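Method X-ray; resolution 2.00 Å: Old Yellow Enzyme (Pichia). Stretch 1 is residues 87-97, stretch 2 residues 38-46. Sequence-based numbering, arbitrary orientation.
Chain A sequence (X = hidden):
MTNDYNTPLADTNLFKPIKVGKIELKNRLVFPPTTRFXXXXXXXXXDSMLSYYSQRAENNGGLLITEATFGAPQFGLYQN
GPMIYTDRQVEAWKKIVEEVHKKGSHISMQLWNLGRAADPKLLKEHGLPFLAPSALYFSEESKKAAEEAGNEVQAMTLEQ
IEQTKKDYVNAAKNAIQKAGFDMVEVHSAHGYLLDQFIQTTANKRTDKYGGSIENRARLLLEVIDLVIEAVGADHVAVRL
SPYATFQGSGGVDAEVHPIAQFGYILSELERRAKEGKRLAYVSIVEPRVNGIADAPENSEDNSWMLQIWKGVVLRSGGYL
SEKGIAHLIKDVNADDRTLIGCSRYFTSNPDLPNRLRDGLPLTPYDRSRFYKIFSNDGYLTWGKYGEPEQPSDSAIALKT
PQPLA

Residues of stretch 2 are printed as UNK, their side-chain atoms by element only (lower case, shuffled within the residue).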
# COMPACT_ATOMS: atom_id res chain seq x y z
N ASP A 87 -20.65 -10.86 35.37
CA ASP A 87 -20.41 -12.26 35.70
C ASP A 87 -21.36 -13.18 34.93
O ASP A 87 -20.93 -14.19 34.38
CB ASP A 87 -20.55 -12.47 37.21
CG ASP A 87 -19.34 -11.96 37.98
OD1 ASP A 87 -18.37 -11.53 37.34
OD2 ASP A 87 -19.37 -12.01 39.23
N ARG A 88 -22.64 -12.82 34.89
CA ARG A 88 -23.63 -13.65 34.19
C ARG A 88 -23.26 -13.81 32.72
O ARG A 88 -23.30 -14.92 32.17
CB ARG A 88 -25.02 -13.03 34.33
CG ARG A 88 -25.60 -13.11 35.74
CD ARG A 88 -26.96 -12.44 35.84
NE ARG A 88 -27.94 -13.00 34.91
CZ ARG A 88 -28.55 -12.31 33.96
NH1 ARG A 88 -28.29 -11.02 33.80
NH2 ARG A 88 -29.43 -12.90 33.16
N GLN A 89 -22.90 -12.70 32.06
CA GLN A 89 -22.53 -12.76 30.65
C GLN A 89 -21.33 -13.67 30.42
O GLN A 89 -21.32 -14.48 29.48
CB GLN A 89 -22.25 -11.34 30.13
CG GLN A 89 -23.42 -10.38 30.25
CD GLN A 89 -23.00 -8.92 30.21
OE1 GLN A 89 -21.81 -8.61 30.11
NE2 GLN A 89 -23.98 -8.02 30.30
N VAL A 90 -20.33 -13.58 31.29
CA VAL A 90 -19.14 -14.43 31.16
C VAL A 90 -19.49 -15.89 31.39
O VAL A 90 -18.93 -16.79 30.75
CB VAL A 90 -18.03 -13.94 32.11
CG1 VAL A 90 -16.84 -14.89 32.08
CG2 VAL A 90 -17.60 -12.53 31.74
N GLU A 91 -20.42 -16.16 32.31
CA GLU A 91 -20.88 -17.54 32.52
C GLU A 91 -21.53 -18.09 31.26
O GLU A 91 -21.20 -19.19 30.80
CB GLU A 91 -21.85 -17.60 33.70
CG GLU A 91 -21.28 -17.15 35.03
CD GLU A 91 -22.35 -16.92 36.08
OE1 GLU A 91 -23.11 -17.87 36.38
OE2 GLU A 91 -22.45 -15.79 36.59
N ALA A 92 -22.48 -17.33 30.69
CA ALA A 92 -23.18 -17.78 29.49
C ALA A 92 -22.20 -18.04 28.34
O ALA A 92 -22.22 -19.12 27.73
CB ALA A 92 -24.23 -16.75 29.08
N TRP A 93 -21.35 -17.06 28.04
CA TRP A 93 -20.37 -17.25 26.98
C TRP A 93 -19.45 -18.43 27.27
O TRP A 93 -19.07 -19.17 26.36
CB TRP A 93 -19.55 -15.98 26.76
CG TRP A 93 -20.22 -14.97 25.88
CD1 TRP A 93 -20.58 -13.70 26.22
CD2 TRP A 93 -20.63 -15.16 24.52
NE1 TRP A 93 -21.18 -13.08 25.15
CE2 TRP A 93 -21.22 -13.95 24.09
CE3 TRP A 93 -20.54 -16.22 23.62
CZ2 TRP A 93 -21.73 -13.78 22.80
CZ3 TRP A 93 -21.05 -16.06 22.34
CH2 TRP A 93 -21.63 -14.85 21.94
N LYS A 94 -19.11 -18.63 28.54
CA LYS A 94 -18.29 -19.78 28.92
C LYS A 94 -18.99 -21.09 28.56
O LYS A 94 -18.35 -22.03 28.07
CB LYS A 94 -17.96 -19.74 30.41
CG LYS A 94 -17.03 -20.85 30.88
CD LYS A 94 -16.81 -20.78 32.38
CE LYS A 94 -15.66 -21.68 32.82
NZ LYS A 94 -15.94 -23.12 32.58
N LYS A 95 -20.30 -21.17 28.81
CA LYS A 95 -21.03 -22.38 28.46
C LYS A 95 -21.08 -22.58 26.95
O LYS A 95 -20.93 -23.71 26.46
CB LYS A 95 -22.44 -22.33 29.05
CG LYS A 95 -22.44 -22.36 30.57
CD LYS A 95 -23.83 -22.15 31.14
CE LYS A 95 -23.83 -22.35 32.65
NZ LYS A 95 -25.20 -22.38 33.21
N ILE A 96 -21.26 -21.49 26.19
CA ILE A 96 -21.22 -21.60 24.73
C ILE A 96 -19.87 -22.13 24.27
O ILE A 96 -19.79 -23.02 23.40
CB ILE A 96 -21.56 -20.25 24.07
CG1 ILE A 96 -23.01 -19.87 24.33
CG2 ILE A 96 -21.28 -20.30 22.57
CD1 ILE A 96 -23.46 -18.62 23.61
N VAL A 97 -18.78 -21.61 24.84
CA VAL A 97 -17.44 -22.07 24.47
C VAL A 97 -17.26 -23.54 24.80
O VAL A 97 -16.72 -24.31 23.99
CB VAL A 97 -16.37 -21.21 25.17
CG1 VAL A 97 -14.99 -21.75 24.88
CG2 VAL A 97 -16.47 -19.77 24.71
N UNK A 38 -29.69 -11.94 19.21
CA UNK A 38 -30.46 -12.97 19.90
C UNK A 38 -30.06 -13.09 21.37
O UNK A 38 -30.31 -14.13 21.99
n UNK A 38 -33.42 -14.14 13.93
c UNK A 38 -32.48 -13.70 14.76
c UNK A 38 -31.48 -14.63 18.24
n UNK A 38 -31.58 -12.82 14.35
n UNK A 38 -32.45 -14.15 16.02
c UNK A 38 -31.47 -13.73 17.01
c UNK A 38 -30.33 -14.31 19.19
N UNK A 39 -29.43 -12.06 21.93
CA UNK A 39 -29.17 -11.99 23.35
C UNK A 39 -30.39 -11.40 24.06
O UNK A 39 -31.31 -10.88 23.44
c UNK A 39 -27.93 -11.14 23.64
n UNK A 39 -26.56 -11.25 21.65
o UNK A 39 -25.87 -12.34 23.49
c UNK A 39 -26.70 -11.63 22.92
N UNK A 40 -30.38 -11.50 25.39
CA UNK A 40 -31.44 -10.88 26.17
C UNK A 40 -31.31 -9.36 26.11
O UNK A 40 -30.30 -8.81 25.64
o UNK A 40 -30.17 -10.94 28.22
c UNK A 40 -31.51 -12.87 27.69
c UNK A 40 -31.40 -11.35 27.62
N UNK A 41 -32.34 -8.66 26.59
CA UNK A 41 -32.23 -7.22 26.76
C UNK A 41 -31.15 -6.86 27.77
O UNK A 41 -30.67 -5.72 27.77
o UNK A 41 -33.91 -7.02 28.52
c UNK A 41 -33.58 -6.63 27.19
N UNK A 42 -30.76 -7.81 28.62
CA UNK A 42 -29.64 -7.66 29.54
C UNK A 42 -28.29 -7.93 28.87
O UNK A 42 -27.27 -7.88 29.56
c UNK A 42 -30.04 -7.89 32.02
o UNK A 42 -29.99 -8.54 33.09
o UNK A 42 -30.29 -6.66 31.99
c UNK A 42 -29.81 -8.62 30.72
N UNK A 43 -28.29 -8.21 27.57
CA UNK A 43 -27.07 -8.53 26.81
C UNK A 43 -26.44 -9.84 27.29
O UNK A 43 -25.22 -9.97 27.33
c UNK A 43 -26.06 -7.38 26.85
c UNK A 43 -27.28 -3.88 27.57
c UNK A 43 -27.77 -4.39 25.28
c UNK A 43 -26.72 -5.13 27.73
c UNK A 43 -26.67 -6.03 26.67
c UNK A 43 -27.20 -5.64 25.45
c UNK A 43 -27.81 -3.51 26.35
N UNK A 44 -27.28 -10.81 27.63
CA UNK A 44 -26.84 -12.13 28.09
C UNK A 44 -27.11 -13.14 26.98
O UNK A 44 -28.18 -13.12 26.36
c UNK A 44 -27.36 -11.47 30.46
c UNK A 44 -27.04 -13.89 29.88
c UNK A 44 -27.55 -12.54 29.39
N UNK A 45 -26.14 -14.02 26.74
CA UNK A 45 -26.29 -15.05 25.72
C UNK A 45 -27.39 -16.02 26.11
O UNK A 45 -27.63 -16.30 27.29
c UNK A 45 -24.97 -15.79 25.51
N UNK A 46 -28.07 -16.56 25.10
CA UNK A 46 -29.27 -17.36 25.30
C UNK A 46 -29.05 -18.80 24.87
O UNK A 46 -28.09 -19.14 24.18
c UNK A 46 -30.81 -15.39 25.09
o UNK A 46 -30.13 -16.65 23.15
c UNK A 46 -30.46 -16.77 24.54
O HOH W 1 -23.56 -13.40 27.62

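Position 38 carries seven side-chain atoms, four carbons and three nitrogens. Three carbons lead to a nitrogen, then to a carbon bearing two more nitrogens. This is a guanidinium, so the residue is Arg38. It does not reach the helix of stretch 1.

Position 39 has two carbons, the second carrying one oxygen and one nitrogen. Its CB points toward the helix, and its oxygen lies 4.4 Å from Trp93 CZ2. That is a short amide, Asn39.

Position 40 has one carbon bearing an oxygen and a second carbon. It makes no contact with stretch 1. The branched hydroxyl identifies Thr40. Its OG1 accepts a weak hydrogen bond from the backbone N of position 42 and a better one from the N of position 44, which helps hold the turn.

Position 41 has one carbon and one oxygen. This is Ser41, exposed and out of reach of stretch 1.

Position 42 has two carbons, the second carrying two oxygens. One oxygen is 3.1 Å from Arg88 NH1. A carboxylate on so short a chain is Asp42. The pair, Arg88 NH1 and Asp42 OD2, forms a salt bridge whose hydrogen bond is weak. The carboxylate oxygen sits at the guanidinium edge.

Position 43 has one carbon followed by a ring of six carbons, with no hydroxyl. The ring leads away from the helix, while the backbone O lies 3.5 Å from Gln89 CG. This is Phe43. A type I turn runs from Thr40 to Phe43.

Position 44 has three carbons, one bearing the other two. One terminal carbon is 3.5 Å from Arg88 NH1. The other lies over one face of the guanidinium and packs on Ala92 CB at 4.1 Å. The beta-branched, all-carbon side chain is Val44.

Position 45 has a single carbon. It lies 3.7 Å from Ile96 CD1 and 3.8 Å from Ala92 CB, over one face of the Trp93 ring. This is Ala45.

Position 46 has one carbon bearing an oxygen and a carbon. Its CB points away from stretch 1. This is Thr46. Its OG1 donates to Arg38 O at 2.8 Å, and its side chain caps the following helix.

The contact joins an apolar patch to a polar end. Ala45 fits among Ala92, Trp93 and Ile96. Near the turn, the salt bridge is joined by a weak hydrogen bond from Gln89 NE2 to Asp42 O (3.4 Å). A water links the backbones, its O accepting from Ala45 N (2.8 Å) and donating to Gln89 O (3.1 Å).

Stretch 2 38-46: RNTSDFVAT
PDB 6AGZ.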